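Local atomic coordinates of magnesium transporter, putative (Shewanella oneidensis MR-1, PDB entry 3KXR), a protein that probably carries magnesium ions across the membrane, this chain being the part that holds part of an intracellular MgtE-type N domain and the CBS-domain pair. Residues 16-21 with 32-37; 151-154 with 158-161; 90-93 with 99-102; 127-132 with 136-141. All blocks are in the same frame, centred on the assembly; numbering follows the deposited sequence.

Contact 1: 16-21 with 32-37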
loop_
_atom_site.group_PDB
_atom_site.type_symbol
_atom_site.label_atom_id
_atom_site.label_comp_id
_atom_site.label_asym_id
_atom_site.label_seq_id
_atom_site.Cartn_x
_atom_site.Cartn_y
_atom_site.Cartn_z
ATOM N N GLU A 16 -14.634 -10.819 -0.221
ATOM C CA GLU A 16 -15.646 -11.839 -0.581
ATOM C C GLU A 16 -16.894 -11.207 -1.181
ATOM O O GLU A 16 -17.503 -11.752 -2.096
ATOM C CB GLU A 16 -16.081 -12.677 0.642
ATOM C CG GLU A 16 -14.978 -13.554 1.307
ATOM C CD GLU A 16 -14.149 -12.833 2.405
ATOM O OE1 GLU A 16 -14.222 -11.597 2.553
ATOM O OE2 GLU A 16 -13.397 -13.525 3.121
ATOM N N ASP A 17 -17.288 -10.064 -0.629
ATOM C CA ASP A 17 -18.392 -9.318 -1.175
ATOM C C ASP A 17 -18.074 -8.976 -2.621
ATOM O O ASP A 17 -18.904 -9.132 -3.496
ATOM C CB ASP A 17 -18.594 -8.028 -0.382
ATOM C CG ASP A 17 -18.937 -8.274 1.108
ATOM O OD1 ASP A 17 -19.409 -9.391 1.479
ATOM O OD2 ASP A 17 -18.745 -7.315 1.903
ATOM N N LEU A 18 -16.856 -8.517 -2.868
ATOM C CA LEU A 18 -16.480 -8.108 -4.211
ATOM C C LEU A 18 -16.620 -9.267 -5.176
ATOM O O LEU A 18 -17.202 -9.106 -6.235
ATOM C CB LEU A 18 -15.063 -7.535 -4.249
ATOM C CG LEU A 18 -14.834 -6.198 -3.527
ATOM C CD1 LEU A 18 -13.346 -5.816 -3.549
ATOM C CD2 LEU A 18 -15.689 -5.056 -4.137
ATOM N N ILE A 19 -16.147 -10.441 -4.769
ATOM C CA ILE A 19 -16.195 -11.653 -5.591
ATOM C C ILE A 19 -17.626 -12.057 -5.888
ATOM O O ILE A 19 -18.010 -12.319 -7.051
ATOM C CB ILE A 19 -15.458 -12.840 -4.919
ATOM C CG1 ILE A 19 -13.946 -12.597 -4.917
ATOM C CG2 ILE A 19 -15.769 -14.158 -5.638
ATOM C CD1 ILE A 19 -13.277 -12.812 -6.274
ATOM N N GLU A 20 -18.425 -12.063 -4.833
ATOM C CA GLU A 20 -19.807 -12.445 -4.966
ATOM C C GLU A 20 -20.539 -11.482 -5.905
ATOM O O GLU A 20 -21.445 -11.885 -6.633
ATOM C CB GLU A 20 -20.441 -12.436 -3.596
ATOM C CG GLU A 20 -21.912 -12.799 -3.587
ATOM C CD GLU A 20 -22.598 -12.257 -2.366
ATOM O OE1 GLU A 20 -21.881 -11.777 -1.458
ATOM O OE2 GLU A 20 -23.855 -12.304 -2.320
ATOM N N TRP A 21 -20.122 -10.223 -5.914
ATOM C CA TRP A 21 -20.744 -9.212 -6.763
ATOM C C TRP A 21 -19.970 -8.848 -8.023
ATOM O O TRP A 21 -20.134 -7.745 -8.578
ATOM C CB TRP A 21 -21.002 -7.980 -5.922
ATOM C CG TRP A 21 -22.359 -7.981 -5.409
ATOM C CD1 TRP A 21 -23.222 -9.038 -5.362
ATOM C CD2 TRP A 21 -23.047 -6.876 -4.870
ATOM N NE1 TRP A 21 -24.410 -8.648 -4.841
ATOM C CE2 TRP A 21 -24.335 -7.316 -4.530
ATOM C CE3 TRP A 21 -22.710 -5.540 -4.657
ATOM C CZ2 TRP A 21 -25.292 -6.470 -3.974
ATOM C CZ3 TRP A 21 -23.665 -4.687 -4.102
ATOM C CH2 TRP A 21 -24.936 -5.154 -3.763
ATOM N N ARG A 32 -10.626 0.069 -7.234
ATOM C CA ARG A 32 -10.421 1.090 -6.211
ATOM C C ARG A 32 -10.562 0.437 -4.834
ATOM O O ARG A 32 -9.819 0.753 -3.910
ATOM C CB ARG A 32 -11.385 2.274 -6.369
ATOM C CG ARG A 32 -11.024 3.218 -7.552
ATOM C CD ARG A 32 -11.869 4.540 -7.584
ATOM N NE ARG A 32 -13.250 4.255 -7.161
ATOM C CZ ARG A 32 -14.287 4.005 -7.978
ATOM N NH1 ARG A 32 -14.130 4.009 -9.305
ATOM N NH2 ARG A 32 -15.497 3.749 -7.460
ATOM N N ALA A 33 -11.507 -0.499 -4.723
ATOM C CA ALA A 33 -11.702 -1.268 -3.475
ATOM C C ALA A 33 -10.444 -2.069 -3.072
ATOM O O ALA A 33 -10.018 -2.050 -1.903
ATOM C CB ALA A 33 -12.890 -2.202 -3.614
ATOM N N LEU A 34 -9.849 -2.731 -4.065
ATOM C CA LEU A 34 -8.666 -3.530 -3.855
ATOM C C LEU A 34 -7.477 -2.664 -3.429
ATOM O O LEU A 34 -6.739 -3.038 -2.519
ATOM C CB LEU A 34 -8.321 -4.331 -5.114
ATOM C CG LEU A 34 -9.226 -5.521 -5.437
ATOM C CD1 LEU A 34 -8.757 -6.122 -6.764
ATOM C CD2 LEU A 34 -9.254 -6.567 -4.302
ATOM N N ALA A 35 -7.306 -1.523 -4.088
ATOM C CA ALA A 35 -6.244 -0.577 -3.756
ATOM C C ALA A 35 -6.378 -0.032 -2.342
ATOM O O ALA A 35 -5.390 0.309 -1.709
ATOM C CB ALA A 35 -6.228 0.545 -4.736
ATOM N N GLN A 36 -7.592 0.022 -1.818
ATOM C CA GLN A 36 -7.784 0.629 -0.508
ATOM C C GLN A 36 -7.688 -0.392 0.605
ATOM O O GLN A 36 -7.590 -0.040 1.757
ATOM C CB GLN A 36 -9.120 1.369 -0.452
ATOM C CG GLN A 36 -9.036 2.828 -0.010
ATOM C CD GLN A 36 -10.125 3.698 -0.667
ATOM O OE1 GLN A 36 -10.338 3.623 -1.890
ATOM N NE2 GLN A 36 -10.815 4.523 0.144
HETATM N N MSE A 37 -7.705 -1.659 0.257
HETATM C CA MSE A 37 -7.691 -2.719 1.253
HETATM C C MSE A 37 -6.282 -3.103 1.647
HETATM O O MSE A 37 -5.317 -2.670 1.034
HETATM C CB MSE A 37 -8.357 -3.945 0.667
HETATM C CG MSE A 37 -9.807 -4.059 0.934
HETATM SE SE MSE A 37 -10.631 -5.393 -0.323
HETATM C CE MSE A 37 -9.038 -6.322 -1.047
#
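Leu-18 carries the whole contact, and its CD1 methyl does most of the touching. That methyl comes within 3.6 Å of the CB of Ala-33, the second methyl of the leucine, CD2, standing 4.0 Å from the same Ala-33 CB, so the alanine methyl is met by both prongs of the fork. Two further groups border CD1 at longer range: Leu-34 CD2 at 4.2 Å from Leu-18 CD1, and the selenium of selenomethionine Met-37, SE, also 4.2 Å from Leu-18 CD1. The leucine reaches this position because CG stands anti to its own carbonyl carbon (chi1 -67°), while the chain then runs on extended to one methyl (chi2 175°). Across the contact Leu-18 and Ala-33 have the nearest CA atoms, 8.4 Å apart, which leaves room for one leucine side chain against one methyl. This is helix-to-helix packing, helix 15-20 against helix 27-36, within the all-helical part of the chain assigned to the MgtE intracellular N domain. The buried area is small, 115 Å² over both sides, and every pair in it is apolar.

Further out, Leu-25 also packs on Leu-18 and Phe-10 on Ala-33, while Ile-19, one residue along, rests on Phe-45 and Tyr-48 of helix 39-50. On the first helix Glu-16 is tied by a salt bridge to Arg-44 of that third helix. The end of the first helix meets the second subunit, where Trp-21 stacks edge-to-face with Phe-79 of that subunit and forms a cation-pi pair with its Arg-82.

Contact 2: 151-154 with 158-161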
loop_
_atom_site.group_PDB
_atom_site.type_symbol
_atom_site.label_atom_id
_atom_site.label_comp_id
_atom_site.label_asym_id
_atom_site.label_seq_id
_atom_site.Cartn_x
_atom_site.Cartn_y
_atom_site.Cartn_z
ATOM N N PRO A 151 0.573 -28.374 3.900
ATOM C CA PRO A 151 0.855 -27.519 2.764
ATOM C C PRO A 151 -0.126 -27.750 1.628
ATOM O O PRO A 151 -0.599 -28.890 1.411
ATOM C CB PRO A 151 2.259 -27.964 2.338
ATOM C CG PRO A 151 2.319 -29.355 2.737
ATOM C CD PRO A 151 1.478 -29.528 3.939
ATOM N N VAL A 152 -0.398 -26.674 0.901
ATOM C CA VAL A 152 -1.217 -26.719 -0.277
ATOM C C VAL A 152 -0.377 -26.360 -1.509
ATOM O O VAL A 152 0.365 -25.385 -1.515
ATOM C CB VAL A 152 -2.399 -25.759 -0.132
ATOM C CG1 VAL A 152 -3.235 -25.783 -1.396
ATOM C CG2 VAL A 152 -3.242 -26.143 1.089
ATOM N N ILE A 153 -0.483 -27.174 -2.541
ATOM C CA ILE A 153 0.210 -26.908 -3.795
ATOM C C ILE A 153 -0.794 -26.666 -4.930
ATOM O O ILE A 153 -1.932 -27.146 -4.897
ATOM C CB ILE A 153 1.172 -28.060 -4.182
ATOM C CG1 ILE A 153 0.414 -29.385 -4.331
ATOM C CG2 ILE A 153 2.314 -28.187 -3.169
ATOM C CD1 ILE A 153 1.224 -30.443 -5.013
ATOM N N ASP A 154 -0.364 -25.902 -5.924
ATOM C CA ASP A 154 -1.193 -25.610 -7.072
ATOM C C ASP A 154 -1.000 -26.732 -8.074
ATOM O O ASP A 154 -0.314 -27.680 -7.778
ATOM C CB ASP A 154 -0.886 -24.209 -7.635
ATOM C CG ASP A 154 0.438 -24.127 -8.360
ATOM O OD1 ASP A 154 1.056 -25.191 -8.609
ATOM O OD2 ASP A 154 0.852 -22.990 -8.704
ATOM N N GLU A 158 3.650 -25.914 -7.223
ATOM C CA GLU A 158 4.163 -24.828 -6.406
ATOM C C GLU A 158 3.435 -24.734 -5.093
ATOM O O GLU A 158 2.206 -24.781 -5.027
ATOM C CB GLU A 158 4.047 -23.472 -7.097
ATOM C CG GLU A 158 4.823 -23.370 -8.405
ATOM C CD GLU A 158 4.846 -21.947 -8.991
ATOM O OE1 GLU A 158 4.360 -20.977 -8.333
ATOM O OE2 GLU A 158 5.384 -21.815 -10.111
ATOM N N LEU A 159 4.214 -24.568 -4.044
ATOM C CA LEU A 159 3.676 -24.390 -2.710
ATOM C C LEU A 159 3.018 -23.036 -2.661
ATOM O O LEU A 159 3.696 -22.046 -2.739
ATOM C CB LEU A 159 4.826 -24.433 -1.692
ATOM C CG LEU A 159 4.435 -24.241 -0.247
ATOM C CD1 LEU A 159 3.378 -25.299 0.092
ATOM C CD2 LEU A 159 5.690 -24.331 0.625
ATOM N N ILE A 160 1.702 -22.978 -2.547
ATOM C CA ILE A 160 1.044 -21.678 -2.471
ATOM C C ILE A 160 0.645 -21.249 -1.058
ATOM O O ILE A 160 0.318 -20.077 -0.840
ATOM C CB ILE A 160 -0.159 -21.603 -3.391
ATOM C CG1 ILE A 160 -1.264 -22.521 -2.886
ATOM C CG2 ILE A 160 0.266 -21.940 -4.838
ATOM C CD1 ILE A 160 -2.435 -22.625 -3.870
ATOM N N GLY A 161 0.677 -22.160 -0.094
ATOM C CA GLY A 161 0.277 -21.817 1.280
ATOM C C GLY A 161 -0.053 -23.040 2.116
ATOM O O GLY A 161 0.322 -24.152 1.772
#
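Val-152 faces both Ile-160 and Gly-161 in a classic beta bulge: Val-152 N donates to Gly-161 O (2.8 Å, 168° at the hydrogen), and Val-152 O accepts from Ile-160 N at 2.9 Å, the donor lying in the carbonyl plane. Beyond the bulge the register has slipped by one, and Ile-153 sits opposite Leu-159 as a non-hydrogen-bonded antiparallel pair. The backbone conformation of Gly-161 would press a CB against the preceding carbonyl oxygen, reason enough for a glycine at this place. The CD1 methyl of Leu-159 lies 3.7 Å from Pro-151 CB, and on the valine side Val-152 CG1 meets Ile-160 CD1 at 4.1 Å.

Past the strand ends of this CBS-domain hairpin, Asp-154 N donates to Glu-158 O, and Glu-158 N returns a bond of 3.0 Å to Asp-154 OD1, arriving from above the carboxylate plane. The aspartate can receive it because its CG is folded between its own backbone N and carbonyl carbon (chi1 73°). An alanine at Asp-154 would remove the carboxylate and is likely to leave Glu-158 N without its acceptor, with the turn less firmly closed. Asp-154 OD2 and Glu-158 OE1 stand 4.1 Å apart, so their like charges should repel mildly; the salt bridge of Glu-158 to Lys-99 in the other CBS domain probably offsets this.

Contact 3: 90-93 with 99-102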
loop_
_atom_site.group_PDB
_atom_site.type_symbol
_atom_site.label_atom_id
_atom_site.label_comp_id
_atom_site.label_asym_id
_atom_site.label_seq_id
_atom_site.Cartn_x
_atom_site.Cartn_y
_atom_site.Cartn_z
ATOM N N ASN A 90 5.588 -27.463 11.584
ATOM C CA ASN A 90 6.272 -27.987 10.424
ATOM C C ASN A 90 6.792 -26.841 9.602
ATOM O O ASN A 90 6.326 -25.713 9.700
ATOM C CB ASN A 90 5.333 -28.855 9.581
ATOM C CG ASN A 90 5.067 -30.174 10.210
ATOM O OD1 ASN A 90 5.839 -30.634 11.037
ATOM N ND2 ASN A 90 3.977 -30.802 9.842
ATOM N N LEU A 91 7.751 -27.154 8.753
ATOM C CA LEU A 91 8.335 -26.150 7.880
ATOM C C LEU A 91 8.517 -26.770 6.490
ATOM O O LEU A 91 8.870 -27.948 6.363
ATOM C CB LEU A 91 9.627 -25.676 8.520
ATOM C CG LEU A 91 10.511 -24.614 7.908
ATOM C CD1 LEU A 91 11.330 -23.949 9.018
ATOM C CD2 LEU A 91 11.394 -25.317 6.914
ATOM N N PHE A 92 8.210 -25.999 5.463
ATOM C CA PHE A 92 8.129 -26.535 4.122
ATOM C C PHE A 92 9.336 -26.147 3.302
ATOM O O PHE A 92 9.801 -25.017 3.401
ATOM C CB PHE A 92 6.833 -26.047 3.472
ATOM C CG PHE A 92 5.636 -26.361 4.295
ATOM C CD1 PHE A 92 5.429 -27.649 4.771
ATOM C CD2 PHE A 92 4.741 -25.372 4.666
ATOM C CE1 PHE A 92 4.327 -27.942 5.572
ATOM C CE2 PHE A 92 3.627 -25.668 5.472
ATOM C CZ PHE A 92 3.435 -26.952 5.925
ATOM N N ILE A 93 9.851 -27.086 2.516
ATOM C CA ILE A 93 11.043 -26.856 1.712
ATOM C C ILE A 93 10.664 -26.809 0.271
ATOM O O ILE A 93 9.951 -27.701 -0.217
ATOM C CB ILE A 93 12.092 -27.971 1.893
ATOM C CG1 ILE A 93 12.426 -28.132 3.365
ATOM C CG2 ILE A 93 13.374 -27.686 1.100
ATOM C CD1 ILE A 93 12.934 -26.889 4.039
ATOM N N LYS A 99 8.758 -25.172 -6.247
ATOM C CA LYS A 99 8.095 -26.469 -6.186
ATOM C C LYS A 99 8.243 -27.026 -4.797
ATOM O O LYS A 99 9.344 -27.070 -4.270
ATOM C CB LYS A 99 8.717 -27.461 -7.171
ATOM C CG LYS A 99 8.763 -26.932 -8.600
ATOM C CD LYS A 99 7.355 -26.813 -9.248
ATOM C CE LYS A 99 7.390 -25.994 -10.572
ATOM N NZ LYS A 99 6.705 -24.642 -10.444
ATOM N N TYR A 100 7.139 -27.460 -4.219
ATOM C CA TYR A 100 7.171 -28.108 -2.938
ATOM C C TYR A 100 7.983 -29.377 -3.064
ATOM O O TYR A 100 7.683 -30.180 -3.912
ATOM C CB TYR A 100 5.764 -28.459 -2.498
ATOM C CG TYR A 100 5.666 -29.356 -1.288
ATOM C CD1 TYR A 100 5.874 -28.867 -0.013
ATOM C CD2 TYR A 100 5.311 -30.677 -1.414
ATOM C CE1 TYR A 100 5.762 -29.659 1.095
ATOM C CE2 TYR A 100 5.218 -31.501 -0.297
ATOM C CZ TYR A 100 5.428 -30.967 0.953
ATOM O OH TYR A 100 5.337 -31.774 2.062
ATOM N N LEU A 101 9.001 -29.537 -2.216
ATOM C CA LEU A 101 9.780 -30.773 -2.106
ATOM C C LEU A 101 9.383 -31.664 -0.900
ATOM O O LEU A 101 9.491 -32.861 -0.968
ATOM C CB LEU A 101 11.258 -30.399 -1.945
ATOM C CG LEU A 101 11.930 -29.536 -3.015
ATOM C CD1 LEU A 101 13.375 -29.363 -2.675
ATOM C CD2 LEU A 101 11.778 -30.194 -4.420
ATOM N N GLY A 102 9.002 -31.071 0.229
ATOM C CA GLY A 102 8.729 -31.835 1.451
ATOM C C GLY A 102 8.598 -30.974 2.697
ATOM O O GLY A 102 8.649 -29.759 2.635
#
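Phe-92 and Tyr-100 meet through their rings, Phe-92 CD1 standing 4.2 Å from Tyr-100 CE1, and CD1 comes in at the edge of the tyrosine ring, near its plane. One face of the Tyr-100 ring is occupied by the backbone of its own strand: Gly-102 N lies 3.5 Å above the ring plane, over the centre. At the edge of the phenylalanine, close to its plane, is Gly-102 O, which also receives a CA-H...O contact from Phe-92 CA at 3.6 Å. Farther out, both rings rest on Pro-151 of the second CBS domain, and the tyrosine OH is hydrogen-bonded to Thr-103 OG1.

The backbone supplies the rest of the grip. Ile-93 N donates to Gly-102 O at 2.9 Å and 172°, nearly straight, while Leu-101 N donates a hydrogen bond to Ile-93 O, again at 2.9 Å, the donor lying in the carbonyl plane. Leu-101 and Gly-102 thus both face Ile-93, the pattern of a classic beta bulge in the hairpin of strands 90-94 and 100-105 of the first CBS domain. Side chains follow the same pairing: the CG2 methyl of Ile-93, anti to the backbone N, lies 4.1 Å from Leu-101 CD1, the two side chains crossing at a slant.

Gly-102 O therefore takes a straight N-H bond and a weaker CA-H contact at once, and Ile-93 O is held by Leu-101 N. The two bonds pair Ile-93 N and O with Gly-102 O and Leu-101 N, while the aromatic side chains are turned to apolar contacts with the neighbouring domain.

Contact 4: 127-132 with 136-141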
loop_
_atom_site.group_PDB
_atom_site.type_symbol
_atom_site.label_atom_id
_atom_site.label_comp_id
_atom_site.label_asym_id
_atom_site.label_seq_id
_atom_site.Cartn_x
_atom_site.Cartn_y
_atom_site.Cartn_z
ATOM N N ARG A 127 2.611 -35.185 3.384
ATOM C CA ARG A 127 1.677 -35.025 2.297
ATOM C C ARG A 127 1.389 -33.528 2.103
ATOM O O ARG A 127 1.571 -32.716 3.028
ATOM C CB ARG A 127 0.374 -35.820 2.574
ATOM C CG ARG A 127 -0.209 -35.795 4.027
ATOM C CD ARG A 127 -1.717 -36.259 4.049
ATOM N N ALA A 128 0.963 -33.188 0.883
ATOM C CA ALA A 128 0.473 -31.865 0.529
ATOM C C ALA A 128 -0.922 -31.995 -0.071
ATOM O O ALA A 128 -1.189 -32.934 -0.773
ATOM C CB ALA A 128 1.408 -31.218 -0.477
ATOM N N LEU A 129 -1.814 -31.054 0.183
ATOM C CA LEU A 129 -3.086 -31.032 -0.520
ATOM C C LEU A 129 -2.932 -30.318 -1.852
ATOM O O LEU A 129 -2.236 -29.305 -1.949
ATOM C CB LEU A 129 -4.117 -30.291 0.310
ATOM C CG LEU A 129 -4.350 -30.944 1.661
ATOM C CD1 LEU A 129 -5.129 -30.039 2.563
ATOM C CD2 LEU A 129 -5.004 -32.329 1.465
ATOM N N THR A 130 -3.584 -30.840 -2.879
ATOM C CA THR A 130 -3.792 -30.084 -4.098
ATOM C C THR A 130 -4.868 -29.030 -3.814
ATOM O O THR A 130 -5.796 -29.279 -3.038
ATOM C CB THR A 130 -4.225 -31.008 -5.254
ATOM O OG1 THR A 130 -5.422 -31.711 -4.877
ATOM C CG2 THR A 130 -3.105 -32.003 -5.555
ATOM N N ALA A 131 -4.736 -27.868 -4.459
ATOM C CA ALA A 131 -5.604 -26.704 -4.223
ATOM C C ALA A 131 -7.052 -26.999 -4.607
ATOM O O ALA A 131 -7.986 -26.376 -4.110
ATOM C CB ALA A 131 -5.094 -25.511 -4.998
ATOM N N ASN A 132 -7.219 -27.971 -5.491
ATOM C CA ASN A 132 -8.549 -28.384 -5.941
ATOM C C ASN A 132 -9.192 -29.432 -5.041
ATOM O O ASN A 132 -10.306 -29.808 -5.288
ATOM C CB ASN A 132 -8.495 -28.891 -7.385
ATOM C CG ASN A 132 -7.728 -30.174 -7.515
ATOM O OD1 ASN A 132 -7.042 -30.597 -6.601
ATOM N ND2 ASN A 132 -7.844 -30.804 -8.644
ATOM N N LEU A 136 -14.194 -30.736 2.483
ATOM C CA LEU A 136 -14.346 -31.824 3.445
ATOM C C LEU A 136 -13.236 -32.875 3.326
ATOM O O LEU A 136 -12.846 -33.445 4.331
ATOM C CB LEU A 136 -15.722 -32.462 3.296
ATOM C CG LEU A 136 -16.266 -33.390 4.388
ATOM C CD1 LEU A 136 -17.790 -33.571 4.183
ATOM C CD2 LEU A 136 -15.593 -34.808 4.432
ATOM N N ASP A 137 -12.724 -33.132 2.128
ATOM C CA ASP A 137 -11.574 -34.010 2.015
ATOM C C ASP A 137 -10.350 -33.355 2.645
ATOM O O ASP A 137 -9.539 -34.028 3.248
ATOM C CB ASP A 137 -11.268 -34.376 0.573
ATOM C CG ASP A 137 -12.271 -35.345 -0.015
ATOM O OD1 ASP A 137 -13.146 -35.864 0.725
ATOM O OD2 ASP A 137 -12.191 -35.572 -1.249
ATOM N N ALA A 138 -10.216 -32.044 2.512
ATOM C CA ALA A 138 -9.135 -31.316 3.170
ATOM C C ALA A 138 -9.240 -31.430 4.670
ATOM O O ALA A 138 -8.269 -31.752 5.337
ATOM C CB ALA A 138 -9.162 -29.869 2.790
ATOM N N ALA A 139 -10.411 -31.148 5.207
ATOM C CA ALA A 139 -10.622 -31.202 6.648
ATOM C C ALA A 139 -10.342 -32.610 7.184
ATOM O O ALA A 139 -9.680 -32.766 8.211
ATOM C CB ALA A 139 -12.067 -30.750 7.004
ATOM N N GLU A 140 -10.805 -33.633 6.475
ATOM C CA GLU A 140 -10.523 -35.004 6.885
ATOM C C GLU A 140 -9.031 -35.316 6.929
ATOM O O GLU A 140 -8.541 -35.976 7.858
ATOM C CB GLU A 140 -11.195 -36.008 5.954
ATOM C CG GLU A 140 -12.483 -36.518 6.513
ATOM C CD GLU A 140 -13.065 -37.644 5.688
ATOM O OE1 GLU A 140 -12.831 -38.834 6.058
ATOM O OE2 GLU A 140 -13.745 -37.320 4.673
ATOM N N ALA A 141 -8.331 -34.859 5.893
ATOM C CA ALA A 141 -6.931 -35.171 5.711
ATOM C C ALA A 141 -6.121 -34.605 6.868
ATOM O O ALA A 141 -5.228 -35.280 7.351
ATOM C CB ALA A 141 -6.419 -34.663 4.360
#
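Leu-129 turns its CG beside its own backbone N and opposite the carbonyl carbon (chi1 -60°), and with chi2 at 167° the forked end is spread along the helix surface, one methyl for each of two alanines. CD1 of Leu-129 lies 4.0 Å from Ala-138 CB, and CD2 of Leu-129 lies 4.0 Å from Ala-141 CB. Those alanines are three residues apart, and so fall on the same side of helix 135-143; their methyls are short enough to let the helix come close, the CA atoms of Leu-129 and Ala-138 being 7.1 Å apart. The arrangement is the first half of a beta-alpha-beta unit in the second CBS domain, in which strand 129-130 is followed by the helix and then by strand 149-153, parallel to the first. Leu-129 is held in the sheet by backbone bonds to Pro-151 and Ile-153, and its side chain also touches Leu-150.

Just beyond it the turn toward the helix is braced by Thr-130 OG1, which donates to Asn-132 OD1 at 2.6 Å, approaching nearly along the C=O axis (172°). Ala-139, pointing away from the strand, packs instead on Ala-168 and Val-172 of helix 165-176.

In the fold
From the N terminus, contact 1 closes first, drawing helices 15-20 and 27-36 together in the N domain, its centre about 24 Å from that of contact 2 and not touching any of the others. Contact 3 then closes the hairpin of the first CBS domain. Contacts 4 and 2 follow in the second: 127-132 with 136-141 shuts the loop from strand to helix, and 151-154 with 158-161 the hairpin, both reaching one sheet. All four lie in series, none nested or crossing. Contacts 2 and 3, centres about 9 Å apart, touch directly, so the two CBS sheets meet across this boundary, and Tyr-100 of contact 3 also packs on Ala-128 of contact 4.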